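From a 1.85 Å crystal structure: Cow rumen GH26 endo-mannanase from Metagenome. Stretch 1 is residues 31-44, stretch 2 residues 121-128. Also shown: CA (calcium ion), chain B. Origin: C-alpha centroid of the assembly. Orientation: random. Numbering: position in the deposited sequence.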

# COMPACT_ATOMS: atom_id res chain seq x y z
N LYS A 31 5.51 -18.66 -37.83
CA LYS A 31 6.04 -17.31 -37.96
C LYS A 31 5.34 -16.34 -37.01
O LYS A 31 4.12 -16.38 -36.88
CB LYS A 31 5.89 -16.81 -39.40
CG LYS A 31 7.00 -17.25 -40.34
CD LYS A 31 8.24 -16.38 -40.16
CE LYS A 31 9.29 -16.69 -41.21
NZ LYS A 31 10.48 -15.79 -41.07
N ILE A 32 6.12 -15.49 -36.36
CA ILE A 32 5.56 -14.33 -35.69
C ILE A 32 5.18 -13.34 -36.78
O ILE A 32 5.98 -13.04 -37.65
CB ILE A 32 6.56 -13.68 -34.70
CG1 ILE A 32 7.07 -14.70 -33.68
CG2 ILE A 32 5.92 -12.48 -34.01
CD1 ILE A 32 5.96 -15.38 -32.89
N LYS A 33 3.94 -12.86 -36.74
CA LYS A 33 3.46 -11.97 -37.79
C LYS A 33 4.17 -10.63 -37.76
O LYS A 33 4.63 -10.18 -36.71
CB LYS A 33 1.94 -11.78 -37.67
CG LYS A 33 1.15 -13.06 -37.89
CD LYS A 33 -0.34 -12.83 -37.73
CE LYS A 33 -1.12 -14.13 -37.91
NZ LYS A 33 -2.58 -13.93 -37.68
N GLY A 34 4.27 -9.99 -38.92
CA GLY A 34 4.95 -8.71 -39.03
C GLY A 34 6.40 -8.86 -39.43
O GLY A 34 6.77 -9.81 -40.11
N MET A 35 7.23 -7.91 -39.01
CA MET A 35 8.63 -7.90 -39.37
C MET A 35 9.53 -7.66 -38.16
O MET A 35 9.38 -6.66 -37.46
CB MET A 35 8.90 -6.82 -40.42
CG MET A 35 10.36 -6.67 -40.81
SD MET A 35 10.88 -7.84 -42.08
CE MET A 35 12.53 -7.24 -42.43
N TYR A 36 10.46 -8.58 -37.92
CA TYR A 36 11.44 -8.39 -36.86
C TYR A 36 12.54 -7.44 -37.31
O TYR A 36 12.77 -7.26 -38.51
CB TYR A 36 12.05 -9.73 -36.42
CG TYR A 36 12.52 -10.62 -37.56
CD1 TYR A 36 13.61 -10.25 -38.35
CD2 TYR A 36 11.90 -11.83 -37.82
CE1 TYR A 36 14.05 -11.07 -39.38
CE2 TYR A 36 12.34 -12.65 -38.85
CZ TYR A 36 13.41 -12.27 -39.62
OH TYR A 36 13.84 -13.08 -40.64
N SER A 37 13.20 -6.82 -36.35
CA SER A 37 14.35 -5.98 -36.63
C SER A 37 15.61 -6.84 -36.70
O SER A 37 15.69 -7.87 -36.02
CB SER A 37 14.50 -4.89 -35.56
OG SER A 37 15.60 -4.05 -35.83
N GLY A 38 16.57 -6.44 -37.52
CA GLY A 38 17.81 -7.19 -37.64
C GLY A 38 17.64 -8.53 -38.33
O GLY A 38 16.78 -8.68 -39.20
N LYS A 39 18.46 -9.50 -37.95
CA LYS A 39 18.50 -10.79 -38.64
C LYS A 39 17.44 -11.76 -38.13
O LYS A 39 17.19 -12.79 -38.75
CB LYS A 39 19.88 -11.41 -38.50
CG LYS A 39 20.99 -10.62 -39.18
CD LYS A 39 22.34 -11.30 -39.02
CE LYS A 39 23.43 -10.55 -39.77
NZ LYS A 39 24.76 -11.19 -39.61
N GLY A 40 16.81 -11.43 -37.01
CA GLY A 40 15.78 -12.29 -36.46
C GLY A 40 15.39 -11.92 -35.04
O GLY A 40 15.22 -10.75 -34.72
N PHE A 41 15.24 -12.93 -34.19
CA PHE A 41 14.89 -12.69 -32.80
C PHE A 41 15.45 -13.76 -31.88
O PHE A 41 15.95 -14.79 -32.33
CB PHE A 41 13.37 -12.60 -32.64
CG PHE A 41 12.63 -13.84 -33.07
CD1 PHE A 41 12.36 -14.86 -32.15
CD2 PHE A 41 12.18 -13.99 -34.37
CE1 PHE A 41 11.68 -15.99 -32.54
CE2 PHE A 41 11.50 -15.13 -34.76
CZ PHE A 41 11.24 -16.13 -33.85
N ALA A 42 15.36 -13.51 -30.58
CA ALA A 42 15.75 -14.49 -29.58
C ALA A 42 14.53 -15.28 -29.13
O ALA A 42 13.49 -14.71 -28.82
CB ALA A 42 16.41 -13.81 -28.38
N TYR A 43 14.65 -16.61 -29.13
CA TYR A 43 13.59 -17.47 -28.63
C TYR A 43 14.00 -17.98 -27.26
O TYR A 43 14.77 -18.93 -27.13
CB TYR A 43 13.34 -18.64 -29.59
CG TYR A 43 12.18 -19.54 -29.21
CD1 TYR A 43 11.14 -19.09 -28.41
CD2 TYR A 43 12.13 -20.86 -29.67
CE1 TYR A 43 10.08 -19.93 -28.07
CE2 TYR A 43 11.08 -21.69 -29.34
CZ TYR A 43 10.06 -21.23 -28.54
OH TYR A 43 9.02 -22.07 -28.21
N LEU A 44 13.50 -17.31 -26.23
CA LEU A 44 13.76 -17.68 -24.85
C LEU A 44 12.98 -18.93 -24.49
O LEU A 44 11.76 -18.88 -24.41
CB LEU A 44 13.39 -16.53 -23.91
CG LEU A 44 13.37 -16.77 -22.40
CD1 LEU A 44 14.77 -16.85 -21.85
CD2 LEU A 44 12.59 -15.67 -21.68
CA CA B . 15.87 -8.63 -33.77
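Stretch 2, residues 121-128: GYAEFDTI

The two stretches meet at a calcium ion, where Asp126 joins the loop of stretch 1. The ion is bound by Asp126 OD1 at 2.3 Å, Asp126 O at 2.7 Å, Ser37 O at 2.4 Å and Gly40 O at 2.4 Å, with further ligands from elsewhere in the structure. Shared coordination explains why Ser37 O and Asp126 OD1 lie only 3.1 Å apart without a hydrogen bond. The same carboxylate accepts the loop: Ser37 N donates to Asp126 OD2 at 2.8 Å and, weakly, to Asp126 OD1 at 3.0 Å. A water extends this anchorage, donating to Asp126 OD2 at 2.7 Å and to Met35 O at 2.8 Å.

Beyond this site, residues 123-125 run as a β-strand antiparallel to strand 42-44, at an angle of 151° and a closest axial approach of 4.9 Å. Ala42 and Phe125 form a hydrogen-bonded pair, Ala42 N to Phe125 O at 2.8 Å and Phe125 N to Ala42 O at 2.9 Å. Leu44 pairs with Ala123 in the same manner, through Leu44 N to Ala123 O at 3.1 Å and Ala123 N to Leu44 O at 3.3 Å. Between them Tyr43 faces Glu124 as a non-hydrogen-bonded pair, their CA atoms 4.8 Å apart. Tyr122, with positive phi and psi, precedes the strand; the chain turns a corner at Asp126.

The side chains of Ala42, Leu44, Ala123 and Phe125 share one face of the sheet, where Leu44 CD2 packs 3.6 Å from Phe125 CE1. On the other face, Glu124 OE2 approaches Tyr43 CE1 to 3.3 Å, while Glu124 CG lies 3.6 Å from Phe41 CE1 and Glu124 OE1 lies 3.6 Å from Ile32 CD1. Tyr43 OH meets the edge of the Tyr122 ring, 3.5 Å from Tyr122 CD1, and Ser37 CB touches Thr127 CG2 at 3.9 Å.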

# COMPACT_ATOMS: atom_id res chain seq x y z
N GLY A 121 9.46 -18.41 -19.35
CA GLY A 121 10.06 -18.49 -20.67
C GLY A 121 9.10 -18.79 -21.80
O GLY A 121 7.90 -18.53 -21.70
N TYR A 122 9.64 -19.36 -22.88
CA TYR A 122 8.89 -19.65 -24.11
C TYR A 122 8.14 -18.42 -24.60
O TYR A 122 6.91 -18.42 -24.75
CB TYR A 122 7.97 -20.85 -23.90
CG TYR A 122 8.80 -22.10 -23.69
CD1 TYR A 122 9.30 -22.81 -24.77
CD2 TYR A 122 9.12 -22.53 -22.41
CE1 TYR A 122 10.07 -23.94 -24.58
CE2 TYR A 122 9.89 -23.66 -22.21
CZ TYR A 122 10.37 -24.36 -23.30
OH TYR A 122 11.14 -25.48 -23.11
N ALA A 123 8.91 -17.36 -24.83
CA ALA A 123 8.44 -16.13 -25.43
C ALA A 123 9.52 -15.61 -26.38
O ALA A 123 10.68 -16.02 -26.28
CB ALA A 123 8.11 -15.10 -24.37
N GLU A 124 9.14 -14.72 -27.28
CA GLU A 124 10.06 -14.26 -28.32
C GLU A 124 10.46 -12.81 -28.08
O GLU A 124 9.62 -11.99 -27.69
CB GLU A 124 9.44 -14.42 -29.70
CG GLU A 124 9.11 -15.87 -30.08
CD GLU A 124 7.90 -16.42 -29.34
OE1 GLU A 124 6.82 -15.80 -29.41
OE2 GLU A 124 8.03 -17.47 -28.67
N PHE A 125 11.73 -12.50 -28.31
CA PHE A 125 12.25 -11.15 -28.10
C PHE A 125 12.98 -10.65 -29.34
O PHE A 125 13.98 -11.23 -29.75
CB PHE A 125 13.18 -11.12 -26.89
CG PHE A 125 12.50 -11.47 -25.59
CD1 PHE A 125 12.28 -12.79 -25.24
CD2 PHE A 125 12.10 -10.48 -24.72
CE1 PHE A 125 11.65 -13.11 -24.06
CE2 PHE A 125 11.47 -10.79 -23.53
CZ PHE A 125 11.25 -12.12 -23.20
N ASP A 126 12.45 -9.59 -29.95
CA ASP A 126 13.05 -9.01 -31.14
C ASP A 126 14.13 -7.99 -30.77
O ASP A 126 15.28 -8.12 -31.18
CB ASP A 126 11.97 -8.35 -32.01
CG ASP A 126 12.53 -7.75 -33.29
OD1 ASP A 126 13.61 -8.19 -33.74
OD2 ASP A 126 11.89 -6.84 -33.85
N THR A 127 13.73 -6.99 -30.00
CA THR A 127 14.65 -5.99 -29.48
C THR A 127 14.35 -5.70 -28.01
O THR A 127 13.26 -6.00 -27.53
CB THR A 127 14.58 -4.66 -30.26
OG1 THR A 127 13.25 -4.14 -30.19
CG2 THR A 127 14.96 -4.86 -31.72
N ILE A 128 15.32 -5.13 -27.31
CA ILE A 128 15.14 -4.71 -25.93
C ILE A 128 15.62 -3.27 -25.80
O ILE A 128 16.66 -2.91 -26.35
CB ILE A 128 15.91 -5.62 -24.95
CG1 ILE A 128 15.50 -7.08 -25.15
CG2 ILE A 128 15.68 -5.18 -23.51
CD1 ILE A 128 16.47 -8.08 -24.56
O HOH W 1 9.66 -5.68 -34.82